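Long-range contact in hypothetical protein AQ_1575 (Aquifex aeolicus, PDB 1LFP), which probably binds DNA and takes part in regulating transcription: residues 198-212 with 232-244. Numbering follows the deposited sequence.
Sequences QITWKPISTVQINDE and QQVIANFEIPEEI
Val207 and Gln208 pair in parallel with Phe238 and Glu239 through three short backbone bonds: Val207 N to Asn237 O at 2.7 Å, Glu239 N to Val207 O, and Ile209 N to Glu239 O at 2.6 Å. With CG anti to its own nitrogen (chi1 -169°), Glu239 lays that carbon against the Gln208 amide, and a bend at chi2 (60°) carries its OE1 to Thr206 OG1, from which it accepts a weak bond at 3.2 Å. Upstream, side chains, reaching one another and the opposite backbone, and a water fill the gap between strands 198-203 and 233-236, whose axes approach to 7.2 Å. Ile235 packs CG2 on Trp201 O and CD1 on Trp201 CB (3.9 Å), and Pro203 CB rests on Asn237 CB. The amides of Gln198 and Gln233 stack, their planes 12° apart, and a water lies within bonding distance of Gln198 OE1 and Gln232 O. With an alanine at Gln198, the Gln233 amide would probably lose its stacking partner and the water one of its polar contacts. Strand 207-208, helix 212-226 and strand 231-239 form a beta-alpha-beta unit, with 207-208 at the sheet edge and 95-103 on the other side of 231-239; strand 196-203 is an edge strand of a second, antiparallel sheet, next to 134-143.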
ATOM      1  N   GLN A 198      -6.593  -1.811   3.354  1.00 20.88           N
ATOM      2  CA  GLN A 198      -6.692  -0.792   2.320  1.00 19.52           C
ATOM      3  C   GLN A 198      -6.998  -1.439   0.978  1.00 17.93           C
ATOM      4  O   GLN A 198      -6.874  -2.642   0.809  1.00 17.28           O
ATOM      5  CB  GLN A 198      -5.341  -0.046   2.210  1.00 19.32           C
ATOM      6  CG  GLN A 198      -4.158  -1.000   1.966  1.00 26.00           C
ATOM      7  CD  GLN A 198      -2.780  -0.300   1.963  1.00 29.35           C
ATOM      8  OE1 GLN A 198      -2.634   0.827   2.429  1.00 33.32           O
ATOM      9  NE2 GLN A 198      -1.772  -0.992   1.445  1.00 27.79           N
ATOM     10  N   ILE A 199      -7.340  -0.608   0.001  1.00 16.15           N
ATOM     11  CA  ILE A 199      -7.603  -1.098  -1.336  1.00 17.40           C
ATOM     12  C   ILE A 199      -6.262  -1.080  -2.066  1.00 17.88           C
ATOM     13  O   ILE A 199      -5.518  -0.083  -1.993  1.00 17.00           O
ATOM     14  CB  ILE A 199      -8.604  -0.147  -2.064  1.00 19.29           C
ATOM     15  CG1 ILE A 199      -9.986  -0.276  -1.438  1.00 21.63           C
ATOM     16  CG2 ILE A 199      -8.601  -0.427  -3.573  1.00 21.55           C
ATOM     17  CD1 ILE A 199     -10.630  -1.619  -1.612  1.00 24.97           C
ATOM     18  N   THR A 200      -5.939  -2.180  -2.749  1.00 16.71           N
ATOM     19  CA  THR A 200      -4.695  -2.259  -3.500  1.00 16.62           C
ATOM     20  C   THR A 200      -4.974  -2.947  -4.843  1.00 14.42           C
ATOM     21  O   THR A 200      -6.132  -3.186  -5.207  1.00 16.77           O
ATOM     22  CB  THR A 200      -3.618  -3.045  -2.723  1.00 20.10           C
ATOM     23  OG1 THR A 200      -2.358  -2.910  -3.378  1.00 22.37           O
ATOM     24  CG2 THR A 200      -3.970  -4.512  -2.604  1.00 22.00           C
ATOM     25  N   TRP A 201      -3.918  -3.237  -5.590  1.00 16.69           N
ATOM     26  CA  TRP A 201      -4.073  -3.933  -6.881  1.00 14.46           C
ATOM     27  C   TRP A 201      -3.228  -5.197  -6.758  1.00 14.89           C
ATOM     28  O   TRP A 201      -2.171  -5.139  -6.163  1.00 16.39           O
ATOM     29  CB  TRP A 201      -3.559  -3.070  -8.017  1.00 16.97           C
ATOM     30  CG  TRP A 201      -4.415  -1.932  -8.295  1.00 17.87           C
ATOM     31  CD1 TRP A 201      -4.553  -0.821  -7.519  1.00 19.02           C
ATOM     32  CD2 TRP A 201      -5.338  -1.789  -9.388  1.00 19.11           C
ATOM     33  NE1 TRP A 201      -5.525   0.009  -8.060  1.00 16.69           N
ATOM     34  CE2 TRP A 201      -6.009  -0.566  -9.207  1.00 20.10           C
ATOM     35  CE3 TRP A 201      -5.664  -2.581 -10.504  1.00 20.19           C
ATOM     36  CZ2 TRP A 201      -6.992  -0.111 -10.109  1.00 19.13           C
ATOM     37  CZ3 TRP A 201      -6.634  -2.130 -11.409  1.00 20.98           C
ATOM     38  CH2 TRP A 201      -7.287  -0.901 -11.201  1.00 19.58           C
ATOM     39  N   LYS A 202      -3.739  -6.320  -7.246  1.00 13.64           N
ATOM     40  CA  LYS A 202      -3.031  -7.597  -7.132  1.00 14.60           C
ATOM     41  C   LYS A 202      -2.735  -8.159  -8.523  1.00 15.54           C
ATOM     42  O   LYS A 202      -3.606  -8.211  -9.370  1.00 16.48           O
ATOM     43  CB  LYS A 202      -3.937  -8.588  -6.367  1.00 14.90           C
ATOM     44  CG  LYS A 202      -3.321  -9.991  -6.146  1.00 17.82           C
ATOM     45  CD  LYS A 202      -4.320 -10.866  -5.364  1.00 22.09           C
ATOM     46  CE  LYS A 202      -3.667 -12.172  -4.830  1.00 28.44           C
ATOM     47  NZ  LYS A 202      -3.835 -13.320  -5.755  1.00 32.13           N
ATOM     48  N   PRO A 203      -1.488  -8.585  -8.783  1.00 15.55           N
ATOM     49  CA  PRO A 203      -1.236  -9.137 -10.119  1.00 16.21           C
ATOM     50  C   PRO A 203      -2.056 -10.388 -10.389  1.00 16.42           C
ATOM     51  O   PRO A 203      -2.281 -11.206  -9.481  1.00 19.19           O
ATOM     52  CB  PRO A 203       0.278  -9.427 -10.105  1.00 19.07           C
ATOM     53  CG  PRO A 203       0.582  -9.570  -8.661  1.00 19.99           C
ATOM     54  CD  PRO A 203      -0.264  -8.541  -7.975  1.00 16.29           C
ATOM     55  N   ILE A 204      -2.517 -10.542 -11.633  1.00 15.60           N
ATOM     56  CA  ILE A 204      -3.316 -11.703 -12.004  1.00 18.52           C
ATOM     57  C   ILE A 204      -2.387 -12.831 -12.409  1.00 20.91           C
ATOM     58  O   ILE A 204      -2.809 -13.982 -12.590  1.00 22.88           O
ATOM     59  CB  ILE A 204      -4.260 -11.375 -13.174  1.00 20.02           C
ATOM     60  CG1 ILE A 204      -3.469 -11.166 -14.467  1.00 19.25           C
ATOM     61  CG2 ILE A 204      -5.024 -10.066 -12.858  1.00 18.59           C
ATOM     62  CD1 ILE A 204      -4.390 -11.167 -15.711  1.00 21.40           C
ATOM     63  N   SER A 205      -1.120 -12.485 -12.581  1.00 21.52           N
ATOM     64  CA  SER A 205      -0.088 -13.449 -12.950  1.00 24.29           C
ATOM     65  C   SER A 205       1.249 -12.769 -12.699  1.00 25.98           C
ATOM     66  O   SER A 205       1.308 -11.539 -12.595  1.00 25.21           O
ATOM     67  CB  SER A 205      -0.207 -13.836 -14.417  1.00 34.09           C
ATOM     68  OG  SER A 205       0.591 -14.976 -14.677  1.00 38.81           O
ATOM     69  N   THR A 206       2.323 -13.552 -12.639  1.00 25.29           N
ATOM     70  CA  THR A 206       3.636 -13.014 -12.354  1.00 28.80           C
ATOM     71  C   THR A 206       4.664 -13.273 -13.452  1.00 31.10           C
ATOM     72  O   THR A 206       4.495 -14.160 -14.301  1.00 30.28           O
ATOM     73  CB  THR A 206       4.162 -13.575 -11.010  1.00 32.88           C
ATOM     74  OG1 THR A 206       4.204 -15.011 -11.077  1.00 33.93           O
ATOM     75  CG2 THR A 206       3.229 -13.155  -9.839  1.00 31.26           C
ATOM     76  N   VAL A 207       5.719 -12.467 -13.439  1.00 30.90           N
ATOM     77  CA  VAL A 207       6.793 -12.575 -14.418  1.00 34.47           C
ATOM     78  C   VAL A 207       8.058 -13.076 -13.737  1.00 37.92           C
ATOM     79  O   VAL A 207       8.690 -12.354 -12.969  1.00 37.87           O
ATOM     80  CB  VAL A 207       7.068 -11.208 -15.098  1.00 42.13           C
ATOM     81  CG1 VAL A 207       7.091 -10.099 -14.062  1.00 42.98           C
ATOM     82  CG2 VAL A 207       8.393 -11.252 -15.842  1.00 41.51           C
ATOM     83  N   GLN A 208       8.413 -14.325 -14.029  1.00 41.92           N
ATOM     84  CA  GLN A 208       9.592 -14.971 -13.456  1.00 44.80           C
ATOM     85  C   GLN A 208      10.861 -14.265 -13.917  1.00 45.85           C
ATOM     86  O   GLN A 208      11.114 -14.140 -15.113  1.00 45.94           O
ATOM     87  CB  GLN A 208       9.642 -16.437 -13.895  1.00 54.88           C
ATOM     88  CG  GLN A 208       8.338 -17.199 -13.685  1.00 57.41           C
ATOM     89  CD  GLN A 208       8.204 -17.797 -12.292  1.00 59.85           C
ATOM     90  OE1 GLN A 208       7.123 -18.255 -11.903  1.00 61.21           O
ATOM     91  NE2 GLN A 208       9.303 -17.811 -11.538  1.00 60.77           N
ATOM     92  N   ILE A 209      11.659 -13.808 -12.962  1.00 48.34           N
ATOM     93  CA  ILE A 209      12.906 -13.118 -13.280  1.00 48.97           C
ATOM     94  C   ILE A 209      14.076 -13.822 -12.595  1.00 49.77           C
ATOM     95  O   ILE A 209      14.280 -13.688 -11.390  1.00 49.93           O
ATOM     96  CB  ILE A 209      12.835 -11.651 -12.824  1.00 52.81           C
ATOM     97  CG1 ILE A 209      14.210 -10.988 -12.923  1.00 52.20           C
ATOM     98  CG2 ILE A 209      12.290 -11.586 -11.427  1.00 52.63           C
ATOM     99  CD1 ILE A 209      14.696 -10.801 -14.342  1.00 52.81           C
ATOM    100  N   ASN A 210      14.850 -14.563 -13.381  1.00 57.19           N
ATOM    101  CA  ASN A 210      15.984 -15.319 -12.858  1.00 58.59           C
ATOM    102  C   ASN A 210      17.351 -14.641 -12.939  1.00 59.18           C
ATOM    103  O   ASN A 210      18.291 -15.078 -12.285  1.00 59.18           O
ATOM    104  CB  ASN A 210      16.031 -16.689 -13.539  1.00 51.49           C
ATOM    105  CG  ASN A 210      14.755 -17.496 -13.310  1.00 51.58           C
ATOM    106  OD1 ASN A 210      14.388 -17.786 -12.172  1.00 50.88           O
ATOM    107  ND2 ASN A 210      14.069 -17.848 -14.394  1.00 51.75           N
ATOM    108  N   ASP A 211      17.472 -13.581 -13.731  1.00 54.72           N
ATOM    109  CA  ASP A 211      18.748 -12.876 -13.829  1.00 55.80           C
ATOM    110  C   ASP A 211      18.936 -12.024 -12.587  1.00 56.35           C
ATOM    111  O   ASP A 211      18.239 -11.033 -12.394  1.00 56.19           O
ATOM    112  CB  ASP A 211      18.773 -11.980 -15.061  1.00 63.97           C
ATOM    113  CG  ASP A 211      18.730 -12.767 -16.344  1.00 66.13           C
ATOM    114  OD1 ASP A 211      19.650 -13.584 -16.569  1.00 66.30           O
ATOM    115  OD2 ASP A 211      17.777 -12.574 -17.125  1.00 66.76           O
ATOM    116  N   GLU A 212      19.887 -12.414 -11.749  1.00 51.91           N
ATOM    117  CA  GLU A 212      20.154 -11.692 -10.522  1.00 51.46           C
ATOM    118  C   GLU A 212      20.415 -10.217 -10.779  1.00 50.48           C
ATOM    119  O   GLU A 212      20.071  -9.365  -9.957  1.00 50.99           O
ATOM    120  CB  GLU A 212      21.347 -12.314  -9.820  1.00 63.43           C
ATOM    121  CG  GLU A 212      21.602 -11.780  -8.441  1.00 65.56           C
ATOM    122  CD  GLU A 212      22.739 -12.509  -7.772  1.00 67.14           C
ATOM    123  OE1 GLU A 212      23.028 -12.212  -6.594  1.00 69.00           O
ATOM    124  OE2 GLU A 212      23.343 -13.382  -8.429  1.00 68.34           O
ATOM    125  N   GLN A 232       2.120   6.158  -2.050  1.00 19.66           N
ATOM    126  CA  GLN A 232       1.438   5.420  -0.973  1.00 19.12           C
ATOM    127  C   GLN A 232       1.676   3.922  -1.126  1.00 17.55           C
ATOM    128  O   GLN A 232       1.917   3.204  -0.145  1.00 18.63           O
ATOM    129  CB  GLN A 232      -0.090   5.622  -0.999  1.00 22.89           C
ATOM    130  CG  GLN A 232      -0.614   7.014  -0.639  1.00 23.54           C
ATOM    131  CD  GLN A 232      -0.693   7.289   0.860  1.00 26.28           C
ATOM    132  OE1 GLN A 232      -1.248   6.506   1.652  1.00 26.48           O
ATOM    133  NE2 GLN A 232      -0.142   8.411   1.247  1.00 24.50           N
ATOM    134  N   GLN A 233       1.559   3.445  -2.356  1.00 16.73           N
ATOM    135  CA  GLN A 233       1.726   2.031  -2.605  1.00 14.81           C
ATOM    136  C   GLN A 233       2.412   1.730  -3.900  1.00 14.07           C
ATOM    137  O   GLN A 233       2.196   2.389  -4.889  1.00 13.43           O
ATOM    138  CB  GLN A 233       0.387   1.322  -2.682  1.00 15.84           C
ATOM    139  CG  GLN A 233      -0.461   1.294  -1.397  1.00 19.65           C
ATOM    140  CD  GLN A 233      -1.711   0.455  -1.606  1.00 23.44           C
ATOM    141  OE1 GLN A 233      -2.848   0.925  -1.449  1.00 23.45           O
ATOM    142  NE2 GLN A 233      -1.504  -0.796  -1.984  1.00 19.34           N
ATOM    143  N   VAL A 234       3.229   0.690  -3.899  1.00 14.75           N
ATOM    144  CA  VAL A 234       3.892   0.291  -5.148  1.00 16.19           C
ATOM    145  C   VAL A 234       3.582  -1.204  -5.293  1.00 16.51           C
ATOM    146  O   VAL A 234       3.778  -1.954  -4.340  1.00 16.51           O
ATOM    147  CB  VAL A 234       5.399   0.422  -5.052  1.00 17.31           C
ATOM    148  CG1 VAL A 234       6.008  -0.138  -6.297  1.00 14.90           C
ATOM    149  CG2 VAL A 234       5.799   1.896  -4.882  1.00 17.82           C
ATOM    150  N   ILE A 235       3.093  -1.619  -6.448  1.00 16.20           N
ATOM    151  CA  ILE A 235       2.739  -3.017  -6.726  1.00 18.34           C
ATOM    152  C   ILE A 235       3.405  -3.486  -8.005  1.00 19.27           C
ATOM    153  O   ILE A 235       3.427  -2.773  -8.996  1.00 19.44           O
ATOM    154  CB  ILE A 235       1.208  -3.219  -6.900  1.00 21.00           C
ATOM    155  CG1 ILE A 235       0.438  -2.522  -5.764  1.00 20.67           C
ATOM    156  CG2 ILE A 235       0.880  -4.727  -6.850  1.00 23.55           C
ATOM    157  CD1 ILE A 235      -0.479  -1.380  -6.245  1.00 23.53           C
ATOM    158  N   ALA A 236       3.996  -4.671  -7.970  1.00 16.25           N
ATOM    159  CA  ALA A 236       4.642  -5.194  -9.176  1.00 16.56           C
ATOM    160  C   ALA A 236       4.299  -6.652  -9.337  1.00 17.18           C
ATOM    161  O   ALA A 236       3.864  -7.312  -8.371  1.00 19.49           O
ATOM    162  CB  ALA A 236       6.153  -5.000  -9.094  1.00 19.63           C
ATOM    163  N   ASN A 237       4.455  -7.173 -10.547  1.00 18.18           N
ATOM    164  CA  ASN A 237       4.112  -8.579 -10.778  1.00 18.50           C
ATOM    165  C   ASN A 237       5.312  -9.491 -10.980  1.00 23.69           C
ATOM    166  O   ASN A 237       5.185 -10.534 -11.634  1.00 23.07           O
ATOM    167  CB  ASN A 237       3.199  -8.743 -11.990  1.00 18.32           C
ATOM    168  CG  ASN A 237       3.860  -8.385 -13.301  1.00 17.94           C
ATOM    169  OD1 ASN A 237       3.261  -8.577 -14.364  1.00 23.26           O
ATOM    170  ND2 ASN A 237       5.071  -7.860 -13.257  1.00 16.95           N
ATOM    171  N   PHE A 238       6.468  -9.101 -10.456  1.00 21.80           N
ATOM    172  CA  PHE A 238       7.661  -9.933 -10.617  1.00 26.72           C
ATOM    173  C   PHE A 238       7.605 -11.231  -9.829  1.00 29.20           C
ATOM    174  O   PHE A 238       6.861 -11.377  -8.862  1.00 28.23           O
ATOM    175  CB  PHE A 238       8.921  -9.179 -10.178  1.00 28.17           C
ATOM    176  CG  PHE A 238       8.961  -8.875  -8.693  1.00 28.00           C
ATOM    177  CD1 PHE A 238       9.091  -9.899  -7.741  1.00 26.34           C
ATOM    178  CD2 PHE A 238       8.802  -7.575  -8.249  1.00 27.82           C
ATOM    179  CE1 PHE A 238       9.050  -9.620  -6.366  1.00 26.74           C
ATOM    180  CE2 PHE A 238       8.757  -7.279  -6.876  1.00 29.64           C
ATOM    181  CZ  PHE A 238       8.880  -8.313  -5.931  1.00 29.00           C
ATOM    182  N   GLU A 239       8.449 -12.167 -10.252  1.00 33.87           N
ATOM    183  CA  GLU A 239       8.582 -13.448  -9.586  1.00 39.09           C
ATOM    184  C   GLU A 239      10.089 -13.681  -9.489  1.00 40.68           C
ATOM    185  O   GLU A 239      10.732 -13.958 -10.499  1.00 41.38           O
ATOM    186  CB  GLU A 239       7.923 -14.553 -10.404  1.00 50.64           C
ATOM    187  CG  GLU A 239       7.789 -15.878  -9.670  1.00 54.95           C
ATOM    188  CD  GLU A 239       6.948 -15.776  -8.415  1.00 55.88           C
ATOM    189  OE1 GLU A 239       5.983 -14.987  -8.402  1.00 58.58           O
ATOM    190  OE2 GLU A 239       7.249 -16.498  -7.445  1.00 59.36           O
ATOM    191  N   ILE A 240      10.639 -13.519  -8.285  1.00 35.23           N
ATOM    192  CA  ILE A 240      12.083 -13.681  -8.032  1.00 37.77           C
ATOM    193  C   ILE A 240      12.404 -14.845  -7.080  1.00 40.81           C
ATOM    194  O   ILE A 240      11.764 -15.016  -6.043  1.00 42.20           O
ATOM    195  CB  ILE A 240      12.714 -12.380  -7.435  1.00 46.48           C
ATOM    196  CG1 ILE A 240      11.997 -11.971  -6.146  1.00 46.32           C
ATOM    197  CG2 ILE A 240      12.655 -11.254  -8.438  1.00 45.81           C
ATOM    198  CD1 ILE A 240      12.497 -12.655  -4.892  1.00 45.37           C
ATOM    199  N   PRO A 241      13.422 -15.657  -7.425  1.00 57.61           N
ATOM    200  CA  PRO A 241      13.836 -16.807  -6.610  1.00 59.10           C
ATOM    201  C   PRO A 241      14.235 -16.404  -5.194  1.00 61.07           C
ATOM    202  O   PRO A 241      15.292 -15.809  -5.001  1.00 61.41           O
ATOM    203  CB  PRO A 241      15.026 -17.377  -7.392  1.00 54.12           C
ATOM    204  CG  PRO A 241      14.716 -17.019  -8.807  1.00 53.83           C
ATOM    205  CD  PRO A 241      14.212 -15.593  -8.666  1.00 53.70           C
ATOM    206  N   GLU A 242      13.398 -16.727  -4.213  1.00 63.71           N
ATOM    207  CA  GLU A 242      13.683 -16.380  -2.815  1.00 67.60           C
ATOM    208  C   GLU A 242      15.046 -15.711  -2.628  1.00 69.60           C
ATOM    209  O   GLU A 242      16.079 -16.380  -2.563  1.00 69.80           O
ATOM    210  CB  GLU A 242      13.607 -17.626  -1.932  1.00 65.65           C
ATOM    211  CG  GLU A 242      13.905 -17.329  -0.472  1.00 67.16           C
ATOM    212  CD  GLU A 242      13.008 -16.238   0.082  1.00 67.74           C
ATOM    213  OE1 GLU A 242      11.807 -16.507   0.302  1.00 68.51           O
ATOM    214  OE2 GLU A 242      13.504 -15.112   0.292  1.00 67.86           O
ATOM    215  N   GLU A 243      15.023 -14.386  -2.544  1.00 70.78           N
ATOM    216  CA  GLU A 243      16.223 -13.576  -2.385  1.00 73.21           C
ATOM    217  C   GLU A 243      15.928 -12.418  -1.446  1.00 74.71           C
ATOM    218  O   GLU A 243      14.952 -11.697  -1.641  1.00 75.39           O
ATOM    219  CB  GLU A 243      16.655 -13.000  -3.727  1.00 71.90           C
ATOM    220  CG  GLU A 243      17.966 -13.510  -4.266  1.00 72.64           C
ATOM    221  CD  GLU A 243      18.419 -12.660  -5.427  1.00 73.02           C
ATOM    222  OE1 GLU A 243      18.894 -11.525  -5.181  1.00 72.92           O
ATOM    223  OE2 GLU A 243      18.304 -13.121  -6.583  1.00 72.51           O
ATOM    224  N   ILE A 244      16.771 -12.230  -0.437  1.00 76.44           N
ATOM    225  CA  ILE A 244      16.576 -11.139   0.511  1.00 77.90           C
ATOM    226  C   ILE A 244      17.590 -10.039   0.220  1.00 78.90           C
ATOM    227  O   ILE A 244      17.445  -8.911   0.692  1.00 79.04           O
ATOM    228  CB  ILE A 244      16.709 -11.644   1.980  1.00 77.21           C
ATOM    229  CG1 ILE A 244      17.185 -10.518   2.902  1.00 77.16           C
ATOM    230  CG2 ILE A 244      17.635 -12.845   2.042  1.00 77.52           C
ATOM    231  CD1 ILE A 244      16.075  -9.831   3.673  1.00 76.84           C
TER
HETATM  232  O   HOH W   1      -0.438   3.173   1.821  1.00 33.42           O